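Local coordinates for hypothetical protein Atu2648 (Agrobacterium tumefaciens str. C58, PDB 1ZCE) that is of unknown function but folds as an EVE domain, related to the ASCH and PUA domains, and so possibly binds nucleic acid, at residues G47-F52 / I64-A69; W14-Q19 / D60-V65; V32-A37 / M118-Q123. All coordinates share one frame; numbering follows the deposited sequence.

Contact 1 of 3, residues G47-F52 / I64-A69; sequences GDKGFF and IVEVCA
K49 and G50 run antiparallel to V65 and E66, joined first by the backbone. G50 and V65 are a hydrogen-bonded pair: G50 N gives to V65 O at 3.0 Å, and V65 N returns to G50 O at 2.9 Å. Pairing carries on ahead of the strand, where V67 N gives to D48 O and G47 N gives to V67 O, the latter bent only 8° from linear. This is the hairpin of strands 49-54 and 60-73 in the mixed sheet of the EVE domain, with strand 4-9 on the other flank of 49-54. The charged contacts lie on the K49-E66 face, where these two side chains run alongside each other in the same direction and a bend at chi2 (-62°) sets K49 CD against E66 CB. K49 NZ bonds G47 O at 2.7 Å, in the carbonyl plane, and also the carbonyl of K144; its salt bridge to E66 OE2 is long at 3.7 Å, and water 1 takes a hydrogen from NZ and gives one to OE2. E66 OE1 makes a salt bridge with R89. Among apolar groups, V65 CG1 meets F52 CD2 at 4.0 Å, and I64 CG1 comes to the F51 ring edge.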
# COMPACT_ATOMS: atom_id res chain seq x y z
N GLY A 47 6.63 -3.79 -10.09
CA GLY A 47 7.09 -2.41 -10.13
C GLY A 47 6.06 -1.37 -9.72
O GLY A 47 6.41 -0.22 -9.48
N ASP A 48 4.79 -1.75 -9.65
CA ASP A 48 3.75 -0.80 -9.24
C ASP A 48 4.10 -0.29 -7.86
O ASP A 48 4.44 -1.07 -6.97
CB ASP A 48 2.37 -1.46 -9.19
CG ASP A 48 1.68 -1.51 -10.55
OD1 ASP A 48 2.28 -1.09 -11.56
OD2 ASP A 48 0.53 -1.98 -10.60
N LYS A 49 4.00 1.02 -7.68
CA LYS A 49 4.33 1.66 -6.42
C LYS A 49 3.08 1.90 -5.58
O LYS A 49 1.97 2.04 -6.11
CB LYS A 49 5.04 2.99 -6.68
CG LYS A 49 6.29 2.86 -7.54
CD LYS A 49 7.34 1.98 -6.87
CE LYS A 49 8.66 1.98 -7.65
NZ LYS A 49 8.53 1.44 -9.03
N GLY A 50 3.26 1.95 -4.27
CA GLY A 50 2.14 2.17 -3.39
C GLY A 50 2.57 2.67 -2.02
O GLY A 50 3.76 2.70 -1.69
N PHE A 51 1.58 3.05 -1.23
CA PHE A 51 1.83 3.55 0.12
C PHE A 51 1.70 2.46 1.16
O PHE A 51 0.84 1.59 1.07
CB PHE A 51 0.83 4.66 0.48
CG PHE A 51 0.98 5.91 -0.34
CD1 PHE A 51 2.23 6.48 -0.54
CD2 PHE A 51 -0.14 6.54 -0.86
CE1 PHE A 51 2.37 7.67 -1.26
CE2 PHE A 51 -0.01 7.72 -1.58
CZ PHE A 51 1.24 8.29 -1.77
N PHE A 52 2.59 2.50 2.14
CA PHE A 52 2.55 1.58 3.26
C PHE A 52 1.93 2.48 4.34
O PHE A 52 2.53 3.47 4.76
CB PHE A 52 3.96 1.11 3.64
CG PHE A 52 3.99 -0.02 4.64
CD1 PHE A 52 3.85 0.22 6.00
CD2 PHE A 52 4.18 -1.33 4.21
CE1 PHE A 52 3.91 -0.83 6.93
CE2 PHE A 52 4.25 -2.39 5.13
CZ PHE A 52 4.11 -2.14 6.49
N ILE A 64 6.96 4.04 1.01
CA ILE A 64 6.56 3.64 -0.33
C ILE A 64 7.11 2.25 -0.60
O ILE A 64 8.26 1.94 -0.25
CB ILE A 64 7.10 4.62 -1.39
CG1 ILE A 64 6.44 5.99 -1.19
CG2 ILE A 64 6.83 4.08 -2.79
CD1 ILE A 64 6.88 7.05 -2.19
N VAL A 65 6.27 1.41 -1.19
CA VAL A 65 6.65 0.04 -1.53
C VAL A 65 6.42 -0.20 -3.01
O VAL A 65 5.87 0.64 -3.72
CB VAL A 65 5.81 -1.00 -0.75
CG1 VAL A 65 6.11 -0.90 0.74
CG2 VAL A 65 4.33 -0.77 -1.02
N GLU A 66 6.87 -1.36 -3.47
CA GLU A 66 6.68 -1.77 -4.85
C GLU A 66 6.35 -3.25 -4.88
O GLU A 66 6.75 -4.01 -3.99
CB GLU A 66 7.94 -1.50 -5.68
CG GLU A 66 9.14 -2.35 -5.31
CD GLU A 66 10.38 -1.99 -6.10
OE1 GLU A 66 11.44 -2.59 -5.85
OE2 GLU A 66 10.29 -1.10 -6.97
N VAL A 67 5.61 -3.65 -5.90
CA VAL A 67 5.23 -5.04 -6.06
C VAL A 67 6.44 -5.81 -6.61
O VAL A 67 7.03 -5.39 -7.60
CB VAL A 67 4.05 -5.17 -7.04
CG1 VAL A 67 3.77 -6.62 -7.34
CG2 VAL A 67 2.81 -4.49 -6.45
N CYS A 68 6.82 -6.90 -5.95
CA CYS A 68 7.95 -7.69 -6.43
C CYS A 68 7.58 -9.12 -6.83
O CYS A 68 8.43 -9.91 -7.21
CB CYS A 68 9.08 -7.70 -5.40
SG CYS A 68 8.64 -8.18 -3.72
N ALA A 69 6.29 -9.43 -6.73
CA ALA A 69 5.77 -10.74 -7.13
C ALA A 69 4.30 -10.57 -7.46
O ALA A 69 3.53 -9.99 -6.69
CB ALA A 69 5.96 -11.77 -6.03
O HOH W 1 10.98 -0.05 -9.23

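Contact 2 of 3, residues W14-Q19 / D60-V65; sequences WSWEMQ and DVVGIV
A beta bulge at V62 and G63, both facing F52 on the neighbouring strand, receives the indole of W16 from the start of helix 16-22. W16 CG is anti to the backbone N (chi1 173°), and the indole carries on from there to the strand. G63 CA lies over its six-membered ring as a CH-pi contact, 3.9 Å from the centroid and 17° off the normal; G63 has no side chain to hold it off. On the same face V62 O sits 3.5 Å above the plane, toward the pyrrole edge, with NE1 its closest ring atom. This is how helix 16-22 is laid against strand 60-73 in the EVE domain, and F52 from strand 49-54 meets the W16 ring as well. The V62 and W16 side chains run past one another head to tail, V62 CG2 lying 3.5 Å from W16 CB. Farther along the strand, W16 CH2 is 3.5 Å from I64 O, and V65 CG1 comes to the ring edge, 3.7 Å from CZ3. The indole N-H is used elsewhere: W16 NE1 bonds D93 OD1. Q19 CG approaches V65 CG1 at 4.4 Å, its amide held by W14 NE1, which gives to Q19 OE1 at 2.8 Å from above the amide plane.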
# COMPACT_ATOMS: atom_id res chain seq x y z
N TRP A 14 2.62 -6.00 11.69
CA TRP A 14 3.64 -5.85 10.66
C TRP A 14 3.91 -4.36 10.44
O TRP A 14 3.13 -3.66 9.79
CB TRP A 14 3.16 -6.51 9.36
CG TRP A 14 4.23 -6.57 8.33
CD1 TRP A 14 4.30 -5.84 7.17
CD2 TRP A 14 5.40 -7.39 8.36
NE1 TRP A 14 5.45 -6.16 6.49
CE2 TRP A 14 6.14 -7.11 7.19
CE3 TRP A 14 5.90 -8.34 9.26
CZ2 TRP A 14 7.36 -7.74 6.90
CZ3 TRP A 14 7.11 -8.97 8.97
CH2 TRP A 14 7.83 -8.67 7.80
N SER A 15 5.03 -3.90 10.98
CA SER A 15 5.40 -2.49 10.88
C SER A 15 6.27 -2.18 9.68
O SER A 15 6.86 -3.07 9.06
CB SER A 15 6.14 -2.05 12.14
OG SER A 15 7.41 -2.68 12.18
N TRP A 16 6.38 -0.89 9.39
CA TRP A 16 7.20 -0.41 8.29
C TRP A 16 8.65 -0.83 8.53
O TRP A 16 9.35 -1.20 7.59
CB TRP A 16 7.08 1.12 8.22
CG TRP A 16 8.00 1.77 7.25
CD1 TRP A 16 8.88 2.78 7.52
CD2 TRP A 16 8.13 1.48 5.85
NE1 TRP A 16 9.56 3.14 6.38
CE2 TRP A 16 9.12 2.36 5.34
CE3 TRP A 16 7.52 0.57 4.98
CZ2 TRP A 16 9.51 2.35 4.00
CZ3 TRP A 16 7.91 0.57 3.64
CH2 TRP A 16 8.89 1.45 3.17
N GLU A 17 9.09 -0.80 9.78
CA GLU A 17 10.46 -1.20 10.10
C GLU A 17 10.67 -2.66 9.72
O GLU A 17 11.70 -3.02 9.15
CB GLU A 17 10.75 -0.99 11.58
CG GLU A 17 10.82 0.48 12.00
CD GLU A 17 12.05 1.19 11.47
OE1 GLU A 17 12.15 2.42 11.65
OE2 GLU A 17 12.92 0.52 10.86
N MSE A 18 9.69 -3.51 10.02
CA MSE A 18 9.79 -4.92 9.68
C MSE A 18 9.79 -5.09 8.17
O MSE A 18 10.50 -5.95 7.63
CB MSE A 18 8.63 -5.70 10.30
CG MSE A 18 8.64 -5.71 11.82
SE MSE A 18 7.04 -6.50 12.57
CE MSE A 18 7.70 -8.28 12.88
N GLN A 19 8.99 -4.28 7.48
CA GLN A 19 8.92 -4.34 6.03
C GLN A 19 10.29 -4.01 5.44
O GLN A 19 10.79 -4.73 4.58
CB GLN A 19 7.86 -3.37 5.51
CG GLN A 19 7.67 -3.40 4.00
CD GLN A 19 7.22 -4.76 3.50
OE1 GLN A 19 6.19 -5.27 3.92
NE2 GLN A 19 8.00 -5.34 2.59
N ASP A 60 -0.94 6.71 9.62
CA ASP A 60 -0.20 7.57 8.71
C ASP A 60 0.54 6.79 7.62
O ASP A 60 0.82 5.60 7.76
CB ASP A 60 0.79 8.46 9.48
CG ASP A 60 1.68 7.68 10.45
OD1 ASP A 60 2.56 8.33 11.06
OD2 ASP A 60 1.51 6.46 10.62
N VAL A 61 0.81 7.49 6.53
CA VAL A 61 1.55 6.92 5.41
C VAL A 61 3.01 7.09 5.79
O VAL A 61 3.51 8.21 5.87
CB VAL A 61 1.26 7.68 4.10
CG1 VAL A 61 2.13 7.14 2.97
CG2 VAL A 61 -0.22 7.54 3.73
N VAL A 62 3.70 5.97 6.00
CA VAL A 62 5.09 6.00 6.44
C VAL A 62 6.14 5.60 5.42
O VAL A 62 7.32 5.82 5.65
CB VAL A 62 5.26 5.12 7.69
CG1 VAL A 62 4.46 5.69 8.83
CG2 VAL A 62 4.80 3.69 7.39
N GLY A 63 5.72 5.03 4.30
CA GLY A 63 6.69 4.63 3.31
C GLY A 63 6.09 4.27 1.97
O GLY A 63 4.87 4.22 1.81
N ILE A 64 6.96 4.04 1.01
CA ILE A 64 6.56 3.64 -0.33
C ILE A 64 7.11 2.25 -0.60
O ILE A 64 8.26 1.94 -0.25
CB ILE A 64 7.10 4.62 -1.39
CG1 ILE A 64 6.44 5.99 -1.19
CG2 ILE A 64 6.83 4.08 -2.79
CD1 ILE A 64 6.88 7.05 -2.19
N VAL A 65 6.27 1.41 -1.19
CA VAL A 65 6.65 0.04 -1.53
C VAL A 65 6.42 -0.20 -3.01
O VAL A 65 5.87 0.64 -3.72
CB VAL A 65 5.81 -1.00 -0.75
CG1 VAL A 65 6.11 -0.90 0.74
CG2 VAL A 65 4.33 -0.77 -1.02

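Contact 3 of 3, residues V32-A37 / M118-Q123; sequences VRNYQA and MRLSVQ
The N34 amide and the R119 guanidinium meet obliquely, their planes 43° apart and their side chains crossing at about a right angle. Water 2 lies between them: N34 ND2 gives to it at 3.0 Å, while the bond from R119 NH1 is weak. N34 is the N-cap residue of helix 35-42, and the oxygen of the same amide makes the capping bond. N34 OD1 accepts from A37 N at 2.9 Å, with 161° at the hydrogen, so the two ends of one group serve the helix start and the water bridge. The contact thus joins the first turn of helix 35-42 to the loop leading into strand 122-125, an outermost strand of the mixed sheet in this EVE domain.

Next to the amide oxygen the contact turns apolar, and L120 carries it. Its CG is anti to the backbone N (chi1 -167°), and the CD1 branch does the touching. The L120 side chain stands roughly perpendicular to that of N34, and its CD1 lies 3.7 Å from N34 OD1 and 3.5 Å from Q36 CG. A37 N is also close to CD1, as is A37 CB; N40, farther along the helix, touches L120 too.

Deeper in, A37 faces V122, their CB atoms 3.9 Å apart, and M41 of the same helix touches both V122 and V32. Beside this pair, S121 OG stands between the backbone N and the carbonyl carbon of its own residue, which places it 3.9 Å from A37 CB and 4.1 Å from V32 CG2.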
# COMPACT_ATOMS: atom_id res chain seq x y z
N VAL A 32 -5.20 -11.41 3.46
CA VAL A 32 -6.30 -10.64 2.88
C VAL A 32 -7.46 -11.58 2.60
O VAL A 32 -7.31 -12.57 1.87
CB VAL A 32 -5.85 -9.94 1.58
CG1 VAL A 32 -7.05 -9.29 0.89
CG2 VAL A 32 -4.79 -8.90 1.89
N ARG A 33 -8.61 -11.29 3.20
CA ARG A 33 -9.81 -12.10 3.03
C ARG A 33 -10.97 -11.20 2.61
O ARG A 33 -12.09 -11.29 3.14
CB ARG A 33 -10.13 -12.83 4.33
CG ARG A 33 -9.01 -13.76 4.82
CD ARG A 33 -8.79 -14.93 3.88
NE ARG A 33 -7.76 -15.85 4.35
CZ ARG A 33 -6.48 -15.81 3.99
NH1 ARG A 33 -6.06 -14.89 3.13
NH2 ARG A 33 -5.61 -16.69 4.48
N ASN A 34 -10.69 -10.33 1.66
CA ASN A 34 -11.65 -9.38 1.11
C ASN A 34 -11.51 -9.50 -0.40
O ASN A 34 -10.40 -9.36 -0.94
CB ASN A 34 -11.30 -7.97 1.59
CG ASN A 34 -12.22 -6.90 1.02
OD1 ASN A 34 -12.12 -6.55 -0.15
ND2 ASN A 34 -13.12 -6.39 1.85
N TYR A 35 -12.61 -9.76 -1.10
CA TYR A 35 -12.56 -9.94 -2.54
C TYR A 35 -12.04 -8.73 -3.30
O TYR A 35 -11.21 -8.87 -4.20
CB TYR A 35 -13.94 -10.33 -3.07
CG TYR A 35 -14.42 -11.66 -2.53
CD1 TYR A 35 -15.56 -11.73 -1.73
CD2 TYR A 35 -13.74 -12.84 -2.81
CE1 TYR A 35 -16.00 -12.94 -1.21
CE2 TYR A 35 -14.17 -14.05 -2.29
CZ TYR A 35 -15.30 -14.10 -1.49
OH TYR A 35 -15.72 -15.31 -0.98
N GLN A 36 -12.51 -7.54 -2.95
CA GLN A 36 -12.07 -6.34 -3.63
C GLN A 36 -10.57 -6.08 -3.44
O GLN A 36 -9.88 -5.70 -4.38
CB GLN A 36 -12.87 -5.13 -3.16
CG GLN A 36 -12.38 -3.81 -3.74
CD GLN A 36 -12.29 -3.83 -5.25
OE1 GLN A 36 -11.51 -3.09 -5.84
NE2 GLN A 36 -13.09 -4.68 -5.88
N ALA A 37 -10.09 -6.28 -2.21
CA ALA A 37 -8.67 -6.08 -1.92
C ALA A 37 -7.85 -7.09 -2.71
O ALA A 37 -6.80 -6.76 -3.28
CB ALA A 37 -8.42 -6.24 -0.43
N MSE A 118 -14.08 2.11 4.30
CA MSE A 118 -13.84 1.79 5.70
C MSE A 118 -13.37 0.36 5.95
O MSE A 118 -12.91 0.03 7.04
CB MSE A 118 -15.12 2.03 6.52
CG MSE A 118 -15.58 3.48 6.58
SE MSE A 118 -14.27 4.65 7.40
CE MSE A 118 -13.64 5.54 5.81
N ARG A 119 -13.46 -0.49 4.93
CA ARG A 119 -13.07 -1.89 5.08
C ARG A 119 -12.11 -2.45 4.04
O ARG A 119 -11.87 -3.66 4.00
CB ARG A 119 -14.32 -2.77 5.11
CG ARG A 119 -15.21 -2.54 6.31
CD ARG A 119 -16.51 -3.33 6.20
NE ARG A 119 -16.30 -4.65 5.62
CZ ARG A 119 -16.54 -4.96 4.34
NH1 ARG A 119 -16.32 -6.19 3.90
NH2 ARG A 119 -17.02 -4.03 3.52
N LEU A 120 -11.55 -1.59 3.20
CA LEU A 120 -10.64 -2.04 2.16
C LEU A 120 -9.19 -1.92 2.63
O LEU A 120 -8.70 -0.82 2.87
CB LEU A 120 -10.85 -1.21 0.91
CG LEU A 120 -10.18 -1.77 -0.34
CD1 LEU A 120 -10.77 -3.13 -0.68
CD2 LEU A 120 -10.37 -0.80 -1.50
N SER A 121 -8.50 -3.06 2.75
CA SER A 121 -7.11 -3.07 3.23
C SER A 121 -6.07 -2.84 2.15
O SER A 121 -4.92 -2.50 2.45
CB SER A 121 -6.81 -4.39 3.95
OG SER A 121 -6.74 -5.47 3.03
N VAL A 122 -6.45 -3.04 0.89
CA VAL A 122 -5.56 -2.83 -0.25
C VAL A 122 -6.42 -1.98 -1.19
O VAL A 122 -7.47 -2.43 -1.67
CB VAL A 122 -5.16 -4.15 -0.91
CG1 VAL A 122 -4.20 -3.88 -2.06
CG2 VAL A 122 -4.52 -5.06 0.12
N GLN A 123 -5.95 -0.77 -1.46
CA GLN A 123 -6.72 0.19 -2.23
C GLN A 123 -6.05 0.85 -3.41
O GLN A 123 -4.82 0.89 -3.52
CB GLN A 123 -7.18 1.32 -1.30
CG GLN A 123 -7.69 0.88 0.07
CD GLN A 123 -7.86 2.03 1.04
OE1 GLN A 123 -8.52 1.89 2.07
NE2 GLN A 123 -7.25 3.18 0.74
O HOH W 2 -13.99 -7.64 4.49

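How the contacts relate
All three contacts reach the same mixed sheet of one EVE domain. Contact 2 starts first, at 14-19, and ends on the same strand 60-73 as contact 1. Their centres are 11 Å apart; they share I64 and V65, and F52 of contact 1 reaches both the W16 backbone and the V62-G63 bulge. One pairs the strand within the sheet while the other lays a helix on it. Contact 3 stands apart at the 122-125 edge, its centre about 16 Å from that of contact 1 and 18 Å from that of contact 2, touching neither. Contact 1 is nested within the loop closed by contact 3, whereas contacts 2 and 3 interleave, tying distant parts of the chain together.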